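Local coordinates for probable enoyl-CoA hydratase/isomerase (Mycobacterium abscessus, PDB 3SWX), which probably acts as an enoyl-CoA hydratase or isomerase of the crotonase family, working on the carbon-carbon double bond of acyl-CoA thioesters, at residues B[23-27]-B[61-67]; B[18-24]-B[54-60]; B[104-110]-B[124-130]; B[92-96]-B[119-123]. One frame throughout, in Å; residues are numbered along the deposited sequence.

Contact 1. Residues B[23-27]-B[61-67]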
loop_
_atom_site.group_PDB
_atom_site.type_symbol
_atom_site.label_atom_id
_atom_site.label_comp_id
_atom_site.label_asym_id
_atom_site.label_seq_id
_atom_site.Cartn_x
_atom_site.Cartn_y
_atom_site.Cartn_z
ATOM N N GLY B 23 3.383 28.574 -8.923
ATOM C CA GLY B 23 4.382 28.758 -7.880
ATOM C C GLY B 23 3.782 29.441 -6.662
ATOM O O GLY B 23 3.209 30.527 -6.778
ATOM N N LEU B 24 3.861 28.788 -5.504
ATOM C CA LEU B 24 3.525 29.462 -4.261
ATOM C C LEU B 24 4.477 30.640 -4.161
ATOM O O LEU B 24 5.697 30.489 -4.314
ATOM C CB LEU B 24 3.659 28.542 -3.044
ATOM C CG LEU B 24 2.897 27.199 -3.054
ATOM C CD1 LEU B 24 3.179 26.442 -1.752
ATOM C CD2 LEU B 24 1.374 27.389 -3.291
ATOM N N ASN B 25 3.943 31.824 -3.926
ATOM C CA ASN B 25 4.781 33.016 -4.036
ATOM C C ASN B 25 4.636 33.985 -2.860
ATOM O O ASN B 25 4.320 35.151 -3.057
ATOM C CB ASN B 25 4.524 33.713 -5.396
ATOM C CG ASN B 25 5.572 34.774 -5.709
ATOM O OD1 ASN B 25 6.694 34.699 -5.215
ATOM N ND2 ASN B 25 5.206 35.767 -6.502
ATOM N N ARG B 26 4.888 33.503 -1.639
ATOM C CA ARG B 26 5.031 34.381 -0.457
ATOM C C ARG B 26 6.378 34.091 0.195
ATOM O O ARG B 26 6.458 33.738 1.383
ATOM C CB ARG B 26 3.890 34.176 0.544
ATOM C CG ARG B 26 2.493 34.345 -0.066
ATOM C CD ARG B 26 1.395 34.190 0.975
ATOM N NE ARG B 26 1.470 35.251 1.981
ATOM C CZ ARG B 26 1.494 35.080 3.306
ATOM N NH1 ARG B 26 1.438 33.870 3.862
ATOM N NH2 ARG B 26 1.573 36.150 4.094
ATOM N N PRO B 27 7.456 34.239 -0.588
ATOM C CA PRO B 27 8.765 33.752 -0.163
ATOM C C PRO B 27 9.281 34.397 1.133
ATOM O O PRO B 27 9.878 33.707 1.934
ATOM C CB PRO B 27 9.667 34.086 -1.364
ATOM C CG PRO B 27 8.950 35.202 -2.076
ATOM C CD PRO B 27 7.511 34.846 -1.928
ATOM N N GLY B 61 7.131 25.764 -4.881
ATOM C CA GLY B 61 7.193 26.988 -4.085
ATOM C C GLY B 61 8.376 27.867 -4.472
ATOM O O GLY B 61 9.450 27.351 -4.688
ATOM N N GLU B 62 8.173 29.189 -4.558
ATOM C CA GLU B 62 9.283 30.147 -4.771
ATOM C C GLU B 62 10.080 30.335 -3.481
ATOM O O GLU B 62 9.556 30.125 -2.390
ATOM C CB GLU B 62 8.755 31.510 -5.248
ATOM C CG GLU B 62 8.204 31.532 -6.707
ATOM C CD GLU B 62 9.316 31.599 -7.756
ATOM O OE1 GLU B 62 10.337 32.264 -7.484
ATOM O OE2 GLU B 62 9.178 30.989 -8.845
ATOM N N GLY B 63 11.345 30.717 -3.606
ATOM C CA GLY B 63 12.189 30.999 -2.457
ATOM C C GLY B 63 12.811 29.783 -1.771
ATOM O O GLY B 63 12.932 28.704 -2.369
ATOM N N PRO B 64 13.207 29.946 -0.502
ATOM C CA PRO B 64 14.042 28.929 0.151
ATOM C C PRO B 64 13.398 27.544 0.377
ATOM O O PRO B 64 14.121 26.544 0.380
ATOM C CB PRO B 64 14.435 29.571 1.490
ATOM C CG PRO B 64 13.811 30.917 1.523
ATOM C CD PRO B 64 13.181 31.222 0.229
ATOM N N LEU B 65 12.081 27.474 0.548
ATOM C CA LEU B 65 11.437 26.192 0.798
ATOM C C LEU B 65 9.999 26.124 0.282
ATOM O O LEU B 65 9.398 27.140 -0.073
ATOM C CB LEU B 65 11.505 25.872 2.285
ATOM C CG LEU B 65 10.876 26.904 3.217
ATOM C CD1 LEU B 65 9.388 26.631 3.409
ATOM C CD2 LEU B 65 11.606 26.892 4.569
ATOM N N PHE B 66 9.460 24.909 0.226
ATOM C CA PHE B 66 8.167 24.680 -0.395
ATOM C C PHE B 66 7.044 25.368 0.388
ATOM O O PHE B 66 6.318 26.192 -0.178
ATOM C CB PHE B 66 7.922 23.175 -0.559
ATOM C CG PHE B 66 6.587 22.839 -1.138
ATOM C CD1 PHE B 66 6.235 23.286 -2.394
ATOM C CD2 PHE B 66 5.677 22.061 -0.425
ATOM C CE1 PHE B 66 4.979 22.976 -2.938
ATOM C CE2 PHE B 66 4.443 21.732 -0.959
ATOM C CZ PHE B 66 4.082 22.197 -2.206
ATOM N N THR B 67 6.898 25.028 1.669
ATOM C CA THR B 67 5.948 25.716 2.544
ATOM C C THR B 67 6.223 25.447 4.014
ATOM O O THR B 67 6.561 24.335 4.405
ATOM C CB THR B 67 4.447 25.376 2.261
ATOM O OG1 THR B 67 3.616 26.089 3.190
ATOM C CG2 THR B 67 4.168 23.871 2.382
#
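One backbone hydrogen bond crosses between the segments. E62 N donates to L24 O at 2.8 Å and is nearly straight (169°). It belongs to the parallel bridge of L24 with G61, whose CA atoms lie 4.4 Å apart. Beyond it the segments are no longer paired as strands.

The apolar contacts centre on L24. Its CD1 sits over one face of the F66 ring, 4.1 Å from F66 CE1, and comes within 3.5 Å of F66 O. T67 CB is 4.3 Å from the same L24 CD1. The F66 ring also packs on V107 and V109 of the next strand. Further along, P27 CB lies 4.1 Å from both E62 O and G63 CA.

Two glycines fit where a CB would not. On G61 it would run into F66 O. On G63, which has positive phi, it would strike P27 CB.

The polar ends face elsewhere. The E62 carboxylate bonds Y60 OH and forms a salt bridge with R12. N31 ties the loop together, since its ND2 bonds E62 O and F66 O and its O meets T67 OG1.

This is the C-terminal end of two neighbouring parallel strands of a mixed sheet, where both run out into loops. In the crotonase fold the loop after this second strand typically leads to the oxyanion hole, so 61-67 probably approaches the active site.

Contact 2. Residues B[18-24]-B[54-60]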
loop_
_atom_site.group_PDB
_atom_site.type_symbol
_atom_site.label_atom_id
_atom_site.label_comp_id
_atom_site.label_asym_id
_atom_site.label_seq_id
_atom_site.Cartn_x
_atom_site.Cartn_y
_atom_site.Cartn_z
ATOM N N TYR B 18 0.776 22.859 -22.970
ATOM C CA TYR B 18 -0.322 22.187 -22.276
ATOM C C TYR B 18 -0.125 22.086 -20.754
ATOM O O TYR B 18 -0.976 21.553 -20.048
ATOM C CB TYR B 18 -0.476 20.767 -22.815
ATOM C CG TYR B 18 -0.826 20.645 -24.279
ATOM C CD1 TYR B 18 -2.003 21.155 -24.769
ATOM C CD2 TYR B 18 0.014 19.969 -25.154
ATOM C CE1 TYR B 18 -2.351 21.016 -26.113
ATOM C CE2 TYR B 18 -0.318 19.818 -26.510
ATOM C CZ TYR B 18 -1.501 20.344 -26.980
ATOM O OH TYR B 18 -1.830 20.202 -28.310
ATOM N N VAL B 19 0.994 22.582 -20.237
ATOM C CA VAL B 19 1.301 22.406 -18.826
ATOM C C VAL B 19 1.151 23.719 -18.069
ATOM O O VAL B 19 1.735 24.723 -18.466
ATOM C CB VAL B 19 2.731 21.862 -18.633
ATOM C CG1 VAL B 19 3.099 21.815 -17.140
ATOM C CG2 VAL B 19 2.865 20.492 -19.261
ATOM N N LEU B 20 0.381 23.698 -16.981
ATOM C CA LEU B 20 0.275 24.836 -16.066
ATOM C C LEU B 20 1.326 24.733 -14.968
ATOM O O LEU B 20 1.522 23.656 -14.384
ATOM C CB LEU B 20 -1.098 24.866 -15.403
ATOM C CG LEU B 20 -1.488 26.158 -14.676
ATOM C CD1 LEU B 20 -1.670 27.269 -15.681
ATOM C CD2 LEU B 20 -2.807 25.937 -13.922
ATOM N N VAL B 21 2.010 25.836 -14.704
ATOM C CA VAL B 21 3.051 25.881 -13.675
ATOM C C VAL B 21 2.657 26.932 -12.631
ATOM O O VAL B 21 2.608 28.122 -12.919
ATOM C CB VAL B 21 4.452 26.190 -14.291
ATOM C CG1 VAL B 21 5.550 26.151 -13.239
ATOM C CG2 VAL B 21 4.798 25.198 -15.404
ATOM N N ILE B 22 2.371 26.472 -11.416
ATOM C CA ILE B 22 1.904 27.335 -10.347
ATOM C C ILE B 22 2.947 27.363 -9.274
ATOM O O ILE B 22 3.353 26.299 -8.765
ATOM C CB ILE B 22 0.615 26.794 -9.694
ATOM C CG1 ILE B 22 -0.498 26.622 -10.741
ATOM C CG2 ILE B 22 0.174 27.702 -8.516
ATOM C CD1 ILE B 22 -1.656 25.699 -10.251
ATOM N N GLY B 23 3.383 28.574 -8.923
ATOM C CA GLY B 23 4.382 28.758 -7.880
ATOM C C GLY B 23 3.782 29.441 -6.662
ATOM O O GLY B 23 3.209 30.527 -6.778
ATOM N N LEU B 24 3.861 28.788 -5.504
ATOM C CA LEU B 24 3.525 29.462 -4.261
ATOM C C LEU B 24 4.477 30.640 -4.161
ATOM O O LEU B 24 5.697 30.489 -4.314
ATOM C CB LEU B 24 3.659 28.542 -3.044
ATOM C CG LEU B 24 2.897 27.199 -3.054
ATOM C CD1 LEU B 24 3.179 26.442 -1.752
ATOM C CD2 LEU B 24 1.374 27.389 -3.291
ATOM N N LEU B 54 -5.420 22.554 -21.004
ATOM C CA LEU B 54 -4.387 22.135 -20.066
ATOM C C LEU B 54 -4.484 20.642 -19.787
ATOM O O LEU B 54 -5.564 20.115 -19.547
ATOM C CB LEU B 54 -4.466 22.960 -18.786
ATOM C CG LEU B 54 -4.260 24.463 -19.018
ATOM C CD1 LEU B 54 -4.505 25.268 -17.724
ATOM C CD2 LEU B 54 -2.855 24.775 -19.605
ATOM N N ARG B 55 -3.337 19.975 -19.822
ATOM C CA ARG B 55 -3.273 18.528 -19.698
ATOM C C ARG B 55 -2.554 18.037 -18.439
ATOM O O ARG B 55 -2.626 16.852 -18.128
ATOM C CB ARG B 55 -2.564 17.955 -20.933
ATOM C CG ARG B 55 -3.274 18.265 -22.251
ATOM C CD ARG B 55 -2.572 17.645 -23.446
ATOM N NE ARG B 55 -3.391 17.809 -24.650
ATOM C CZ ARG B 55 -3.172 17.194 -25.816
ATOM N NH1 ARG B 55 -2.156 16.359 -25.969
ATOM N NH2 ARG B 55 -3.992 17.391 -26.834
ATOM N N ALA B 56 -1.838 18.938 -17.763
ATOM C CA ALA B 56 -1.061 18.636 -16.558
ATOM C C ALA B 56 -0.776 19.934 -15.810
ATOM O O ALA B 56 -0.798 21.008 -16.398
ATOM C CB ALA B 56 0.229 17.950 -16.910
ATOM N N ALA B 57 -0.542 19.838 -14.511
ATOM C CA ALA B 57 -0.185 20.997 -13.714
ATOM C C ALA B 57 0.962 20.644 -12.749
ATOM O O ALA B 57 0.986 19.555 -12.168
ATOM C CB ALA B 57 -1.402 21.550 -12.940
ATOM N N VAL B 58 1.864 21.609 -12.566
ATOM C CA VAL B 58 3.038 21.491 -11.705
ATOM C C VAL B 58 2.922 22.546 -10.618
ATOM O O VAL B 58 2.692 23.705 -10.921
ATOM C CB VAL B 58 4.321 21.709 -12.507
ATOM C CG1 VAL B 58 5.524 21.830 -11.598
ATOM C CG2 VAL B 58 4.526 20.557 -13.468
ATOM N N LEU B 59 3.053 22.128 -9.355
ATOM C CA LEU B 59 2.978 23.017 -8.210
ATOM C C LEU B 59 4.296 22.926 -7.438
ATOM O O LEU B 59 4.769 21.826 -7.129
ATOM C CB LEU B 59 1.807 22.625 -7.301
ATOM C CG LEU B 59 1.646 23.398 -5.980
ATOM C CD1 LEU B 59 1.424 24.888 -6.221
ATOM C CD2 LEU B 59 0.470 22.799 -5.200
ATOM N N TYR B 60 4.898 24.090 -7.187
ATOM C CA TYR B 60 6.182 24.206 -6.486
ATOM C C TYR B 60 6.078 25.465 -5.629
ATOM O O TYR B 60 5.039 26.142 -5.634
ATOM C CB TYR B 60 7.351 24.303 -7.482
ATOM C CG TYR B 60 7.394 25.632 -8.183
ATOM C CD1 TYR B 60 6.489 25.927 -9.204
ATOM C CD2 TYR B 60 8.316 26.616 -7.802
ATOM C CE1 TYR B 60 6.499 27.148 -9.816
ATOM C CE2 TYR B 60 8.338 27.831 -8.416
ATOM C CZ TYR B 60 7.427 28.096 -9.427
ATOM O OH TYR B 60 7.433 29.320 -10.046
HETATM O O HOH W 1 4.938 29.637 -12.205
#
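Six backbone hydrogen bonds join the segments. I22 N to V58 O, V58 N to L20 O and R55 N to Y18 O are 2.8 Å. L24 N to Y60 O (2.9 Å), L20 N to A56 O (3.0 Å) and Y60 N to I22 O (3.1 Å) follow. A water donates to V21 O and weakly to Y60 OH, which bonds E62.

At one end the R55 guanidinium stacks flat on the Y18 ring in a cation-pi contact, R55 CZ 3.9 Å from the centroid. Its NH1 and NH2 also bond A205 O and F262 O. At the other end G23 CA makes a CH-pi contact with the Y60 ring.

L20, I22, A57 and L59 share one face. I22 CG2 meets L59 CD1 at 3.8 Å, and helix 35-50 packs there, closing a beta-alpha-beta unit. V19 and V58, on the other face with Y60, reach helix 193-205.

The chemistry implies a largely apolar, buried parallel pair, with the Y60 hydroxyl a polar exception and the charged stack at the more exposed end.

Contact 3. Residues B[104-110]-B[124-130]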
loop_
_atom_site.group_PDB
_atom_site.type_symbol
_atom_site.label_atom_id
_atom_site.label_comp_id
_atom_site.label_asym_id
_atom_site.label_seq_id
_atom_site.Cartn_x
_atom_site.Cartn_y
_atom_site.Cartn_z
ATOM N N PRO B 104 -4.032 15.582 -14.120
ATOM C CA PRO B 104 -2.863 15.339 -13.274
ATOM C C PRO B 104 -2.320 16.569 -12.562
ATOM O O PRO B 104 -2.368 17.672 -13.103
ATOM C CB PRO B 104 -1.841 14.759 -14.252
ATOM C CG PRO B 104 -2.657 14.173 -15.346
ATOM C CD PRO B 104 -3.790 15.135 -15.503
ATOM N N LEU B 105 -1.867 16.366 -11.330
ATOM C CA LEU B 105 -1.136 17.362 -10.560
ATOM C C LEU B 105 0.214 16.778 -10.120
ATOM O O LEU B 105 0.292 15.690 -9.558
ATOM C CB LEU B 105 -1.934 17.810 -9.347
ATOM C CG LEU B 105 -1.281 18.879 -8.456
ATOM C CD1 LEU B 105 -1.070 20.252 -9.141
ATOM C CD2 LEU B 105 -2.072 19.064 -7.128
ATOM N N LEU B 106 1.288 17.499 -10.406
ATOM C CA LEU B 106 2.594 17.099 -9.943
ATOM C C LEU B 106 3.048 18.131 -8.927
ATOM O O LEU B 106 2.761 19.319 -9.072
ATOM C CB LEU B 106 3.589 17.019 -11.112
ATOM C CG LEU B 106 3.244 16.041 -12.245
ATOM C CD1 LEU B 106 2.285 16.691 -13.269
ATOM C CD2 LEU B 106 4.503 15.547 -12.926
ATOM N N VAL B 107 3.745 17.684 -7.891
ATOM C CA VAL B 107 4.278 18.609 -6.890
ATOM C C VAL B 107 5.791 18.466 -6.780
ATOM O O VAL B 107 6.307 17.364 -6.631
ATOM C CB VAL B 107 3.592 18.430 -5.513
ATOM C CG1 VAL B 107 4.381 19.131 -4.412
ATOM C CG2 VAL B 107 2.153 18.972 -5.567
ATOM N N ALA B 108 6.486 19.595 -6.892
ATOM C CA ALA B 108 7.941 19.651 -6.817
ATOM C C ALA B 108 8.319 20.340 -5.512
ATOM O O ALA B 108 7.927 21.480 -5.293
ATOM C CB ALA B 108 8.515 20.441 -8.013
ATOM N N VAL B 109 9.092 19.650 -4.666
ATOM C CA VAL B 109 9.424 20.143 -3.336
ATOM C C VAL B 109 10.936 20.290 -3.125
ATOM O O VAL B 109 11.742 19.596 -3.732
ATOM C CB VAL B 109 8.803 19.262 -2.172
ATOM C CG1 VAL B 109 7.263 19.124 -2.319
ATOM C CG2 VAL B 109 9.475 17.876 -2.053
ATOM N N HIS B 110 11.289 21.212 -2.238
ATOM C CA HIS B 110 12.665 21.457 -1.824
ATOM C C HIS B 110 12.624 22.124 -0.452
ATOM O O HIS B 110 11.622 22.717 -0.087
ATOM C CB HIS B 110 13.350 22.388 -2.817
ATOM C CG HIS B 110 12.900 23.816 -2.718
ATOM N ND1 HIS B 110 11.626 24.222 -3.057
ATOM C CD2 HIS B 110 13.556 24.931 -2.309
ATOM C CE1 HIS B 110 11.518 25.524 -2.864
ATOM N NE2 HIS B 110 12.676 25.979 -2.417
ATOM N N ALA B 124 -1.413 15.068 -4.634
ATOM C CA ALA B 124 -1.014 15.082 -6.023
ATOM C C ALA B 124 -0.799 13.678 -6.551
ATOM O O ALA B 124 -0.950 12.686 -5.829
ATOM C CB ALA B 124 0.280 15.903 -6.202
ATOM N N ASP B 125 -0.448 13.610 -7.831
ATOM C CA ASP B 125 -0.257 12.330 -8.499
ATOM C C ASP B 125 1.197 11.928 -8.597
ATOM O O ASP B 125 1.497 10.747 -8.621
ATOM C CB ASP B 125 -0.914 12.363 -9.880
ATOM C CG ASP B 125 -2.351 12.750 -9.795
ATOM O OD1 ASP B 125 -3.097 12.035 -9.076
ATOM O OD2 ASP B 125 -2.716 13.796 -10.374
ATOM N N ILE B 126 2.098 12.903 -8.639
ATOM C CA ILE B 126 3.539 12.621 -8.769
ATOM C C ILE B 126 4.298 13.680 -8.000
ATOM O O ILE B 126 3.993 14.886 -8.107
ATOM C CB ILE B 126 4.042 12.603 -10.268
ATOM C CG1 ILE B 126 3.317 11.543 -11.117
ATOM C CG2 ILE B 126 5.570 12.306 -10.341
ATOM C CD1 ILE B 126 3.375 11.836 -12.590
ATOM N N VAL B 127 5.280 13.241 -7.211
ATOM C CA VAL B 127 6.017 14.147 -6.337
ATOM C C VAL B 127 7.494 14.014 -6.658
ATOM O O VAL B 127 8.045 12.899 -6.667
ATOM C CB VAL B 127 5.762 13.867 -4.827
ATOM C CG1 VAL B 127 6.614 14.793 -3.924
ATOM C CG2 VAL B 127 4.275 14.013 -4.479
ATOM N N ILE B 128 8.122 15.155 -6.928
ATOM C CA ILE B 128 9.543 15.216 -7.194
ATOM C C ILE B 128 10.180 16.079 -6.121
ATOM O O ILE B 128 9.705 17.199 -5.867
ATOM C CB ILE B 128 9.838 15.867 -8.553
ATOM C CG1 ILE B 128 9.056 15.173 -9.671
ATOM C CG2 ILE B 128 11.361 15.883 -8.808
ATOM C CD1 ILE B 128 9.424 13.697 -9.892
ATOM N N ALA B 129 11.264 15.567 -5.530
ATOM C CA ALA B 129 12.042 16.303 -4.538
ATOM C C ALA B 129 13.467 16.606 -5.020
ATOM O O ALA B 129 14.086 15.777 -5.703
ATOM C CB ALA B 129 12.083 15.502 -3.227
ATOM N N ASP B 130 14.002 17.788 -4.689
ATOM C CA ASP B 130 15.436 17.972 -4.818
ATOM C C ASP B 130 16.096 17.391 -3.560
ATOM O O ASP B 130 15.419 17.118 -2.564
ATOM C CB ASP B 130 15.857 19.431 -5.191
ATOM C CG ASP B 130 16.087 20.346 -3.991
ATOM O OD1 ASP B 130 15.710 20.009 -2.846
ATOM O OD2 ASP B 130 16.658 21.437 -4.216
#
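V107 CG2 packs on A124 CB at 3.7 Å, where the chain leaves helix 116-123 and turns into its strand. A124 CB also lies 4.0 Å from L105 CG. On the same face as V107, V109 CG2 meets A129 CB at 3.7 Å. On the opposite face L106 CD2 touches I126 CD1 at 3.9 Å, and L106 and I128 both reach I200 of helix 193-205.

The strands are parallel neighbours in the central sheet of the crotonase fold, their axes 4.7 Å apart at 14°. V107 N to I126 O and V109 N to I128 O are both 2.8 Å hydrogen bonds. I128 N to V107 O is 2.9 Å, and D130 N to V109 O is 3.0 Å.

At the start of the pair D125 N donates to L105 O at 2.8 Å. L105 N returns a bond to D125 OD2 at 2.9 Å, so the carboxylate extends the pairing beyond the backbone. D125 OD1 bonds W160 NE1 of the second subunit, and P104 packs on L168 of that subunit.

Contact 4. Residues B[92-96]-B[119-123]. With EDO (1,2-ethanediol), chain D.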
loop_
_atom_site.group_PDB
_atom_site.type_symbol
_atom_site.label_atom_id
_atom_site.label_comp_id
_atom_site.label_asym_id
_atom_site.label_seq_id
_atom_site.Cartn_x
_atom_site.Cartn_y
_atom_site.Cartn_z
ATOM N N ASN B 92 -10.832 22.594 -3.223
ATOM C CA ASN B 92 -9.900 22.448 -2.118
ATOM C C ASN B 92 -8.611 21.782 -2.643
ATOM O O ASN B 92 -8.653 20.668 -3.148
ATOM C CB ASN B 92 -10.533 21.655 -0.953
ATOM C CG ASN B 92 -9.640 21.564 0.249
ATOM O OD1 ASN B 92 -8.436 21.731 0.149
ATOM N ND2 ASN B 92 -10.217 21.255 1.392
ATOM N N PRO B 93 -7.471 22.490 -2.560
ATOM C CA PRO B 93 -6.231 21.913 -3.091
ATOM C C PRO B 93 -5.863 20.576 -2.451
ATOM O O PRO B 93 -5.290 19.741 -3.126
ATOM C CB PRO B 93 -5.172 22.981 -2.782
ATOM C CG PRO B 93 -5.958 24.266 -2.725
ATOM C CD PRO B 93 -7.270 23.862 -2.069
ATOM N N TRP B 94 -6.231 20.382 -1.180
ATOM C CA TRP B 94 -6.027 19.109 -0.481
ATOM C C TRP B 94 -7.071 18.040 -0.835
ATOM O O TRP B 94 -6.899 16.855 -0.492
ATOM C CB TRP B 94 -5.943 19.336 1.044
ATOM C CG TRP B 94 -4.681 20.040 1.389
ATOM C CD1 TRP B 94 -3.516 19.480 1.780
ATOM C CD2 TRP B 94 -4.445 21.450 1.295
ATOM N NE1 TRP B 94 -2.557 20.461 1.972
ATOM C CE2 TRP B 94 -3.114 21.677 1.677
ATOM C CE3 TRP B 94 -5.244 22.549 0.945
ATOM C CZ2 TRP B 94 -2.556 22.958 1.700
ATOM C CZ3 TRP B 94 -4.679 23.822 0.972
ATOM C CH2 TRP B 94 -3.357 24.011 1.346
ATOM N N GLN B 95 -8.136 18.450 -1.520
ATOM C CA GLN B 95 -9.084 17.517 -2.140
ATOM C C GLN B 95 -9.634 16.467 -1.146
ATOM O O GLN B 95 -9.720 15.273 -1.447
ATOM C CB GLN B 95 -8.448 16.856 -3.358
ATOM C CG GLN B 95 -7.963 17.856 -4.414
ATOM C CD GLN B 95 -7.095 17.221 -5.476
ATOM O OE1 GLN B 95 -7.539 16.339 -6.209
ATOM N NE2 GLN B 95 -5.844 17.653 -5.556
ATOM N N VAL B 96 -10.034 16.955 0.016
ATOM C CA VAL B 96 -10.617 16.149 1.090
ATOM C C VAL B 96 -12.065 16.539 1.435
ATOM O O VAL B 96 -12.542 16.188 2.505
ATOM C CB VAL B 96 -9.783 16.264 2.381
ATOM C CG1 VAL B 96 -8.489 15.520 2.257
ATOM C CG2 VAL B 96 -9.543 17.733 2.739
ATOM N N GLU B 119 0.910 17.120 2.996
ATOM C CA GLU B 119 -0.440 16.760 2.593
ATOM C C GLU B 119 -0.766 17.213 1.168
ATOM O O GLU B 119 -1.522 16.530 0.457
ATOM C CB GLU B 119 -1.433 17.275 3.636
ATOM C CG GLU B 119 -1.328 16.472 4.934
ATOM C CD GLU B 119 -2.199 17.006 6.054
ATOM O OE1 GLU B 119 -2.966 16.218 6.642
ATOM O OE2 GLU B 119 -2.123 18.224 6.338
ATOM N N LEU B 120 -0.158 18.316 0.728
ATOM C CA LEU B 120 -0.262 18.742 -0.683
ATOM C C LEU B 120 0.380 17.735 -1.600
ATOM O O LEU B 120 -0.190 17.368 -2.618
ATOM C CB LEU B 120 0.419 20.090 -0.911
ATOM C CG LEU B 120 -0.417 21.339 -0.758
ATOM C CD1 LEU B 120 0.417 22.588 -1.141
ATOM C CD2 LEU B 120 -1.686 21.226 -1.650
ATOM N N ALA B 121 1.579 17.292 -1.237
ATOM C CA ALA B 121 2.277 16.277 -1.999
ATOM C C ALA B 121 1.489 14.964 -2.031
ATOM O O ALA B 121 1.404 14.318 -3.072
ATOM C CB ALA B 121 3.722 16.063 -1.456
ATOM N N LEU B 122 0.907 14.564 -0.906
ATOM C CA LEU B 122 0.077 13.364 -0.885
ATOM C C LEU B 122 -1.209 13.496 -1.714
ATOM O O LEU B 122 -1.764 12.483 -2.147
ATOM C CB LEU B 122 -0.269 12.942 0.560
ATOM C CG LEU B 122 0.852 12.342 1.438
ATOM C CD1 LEU B 122 0.377 12.276 2.908
ATOM C CD2 LEU B 122 1.280 10.964 0.953
ATOM N N ALA B 123 -1.709 14.708 -1.903
ATOM C CA ALA B 123 -2.925 14.926 -2.697
ATOM C C ALA B 123 -2.663 14.836 -4.217
ATOM O O ALA B 123 -3.575 14.545 -4.974
ATOM C CB ALA B 123 -3.557 16.273 -2.346
HETATM C C1 EDO D . -7.711 21.883 4.481
HETATM O O1 EDO D . -9.096 21.504 4.320
HETATM C C2 EDO D . -7.537 23.401 4.632
HETATM O O2 EDO D . -8.724 24.061 5.116
HETATM O O HOH W 2 -4.319 15.994 -7.448
HETATM O O HOH W 3 -6.245 14.210 -4.650
#
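A type I beta turn, N92 to Q95, packs here on the last turn of helix 116-123. In the crotonase fold the start of this helix typically borders the active site.

The turn is held by Q95 N to N92 O at 2.8 Å. N92 OD1 accepts from W94 N at 2.9 Å, which makes an Asx turn as well. Q95 NE2 bonds P93 O at 3.3 Å, while its OE1 bonds L101 N.

L120 CD2 sits over the W94 indole face in a CH-pi contact, 3.9 Å from the centroid of the five-membered ring. L120 CG is 3.6 Å from W94 CZ2, and L120 CD2 is 4.1 Å from P93 CB. E119 CB meets the ring edge at W94 CD1, 3.6 Å away. W94 NE1 bonds L116 O, in the first turn of the same helix, and F33 meets the indole edge-to-face. P93 also packs on helix 35-50, so the turn is wedged between two helices.

No direct hydrogen bond crosses between the segments. Instead a water accepts from Q95 NE2 at 2.9 Å and donates to A123 O at 3.0 Å. A123 CB lies 3.9 Å from W94 O. E119 OE1 points elsewhere and takes bonds from G148 N and A150 N. N92 ND2 donates to O1 of a 1,2-ethanediol at 3.1 Å, probably a molecule from the crystallisation liquor.

In the fold
Contacts 2 and 3 are buried strand pairs of one sheet, built on regular backbone hydrogen bonds. Strands 56-61 and 105-109 join them directly, with A57 O to L106 N at 2.7 Å. Contact 1 continues contact 2 from the shared G23 and L24. It is partly buried, and a single backbone bond remains where loops replace strands. H110 of contact 3 reaches it, its NE2 2.7 Å from G63 O. Contact 4 is buried, but joins a turn to a helix through aromatic and aliphatic packing and water. L120 of that helix touches F66 of contact 1 and L59 of contact 2. Contact 3 borders the second subunit, and V96 of contact 4 packs on L234 of the third.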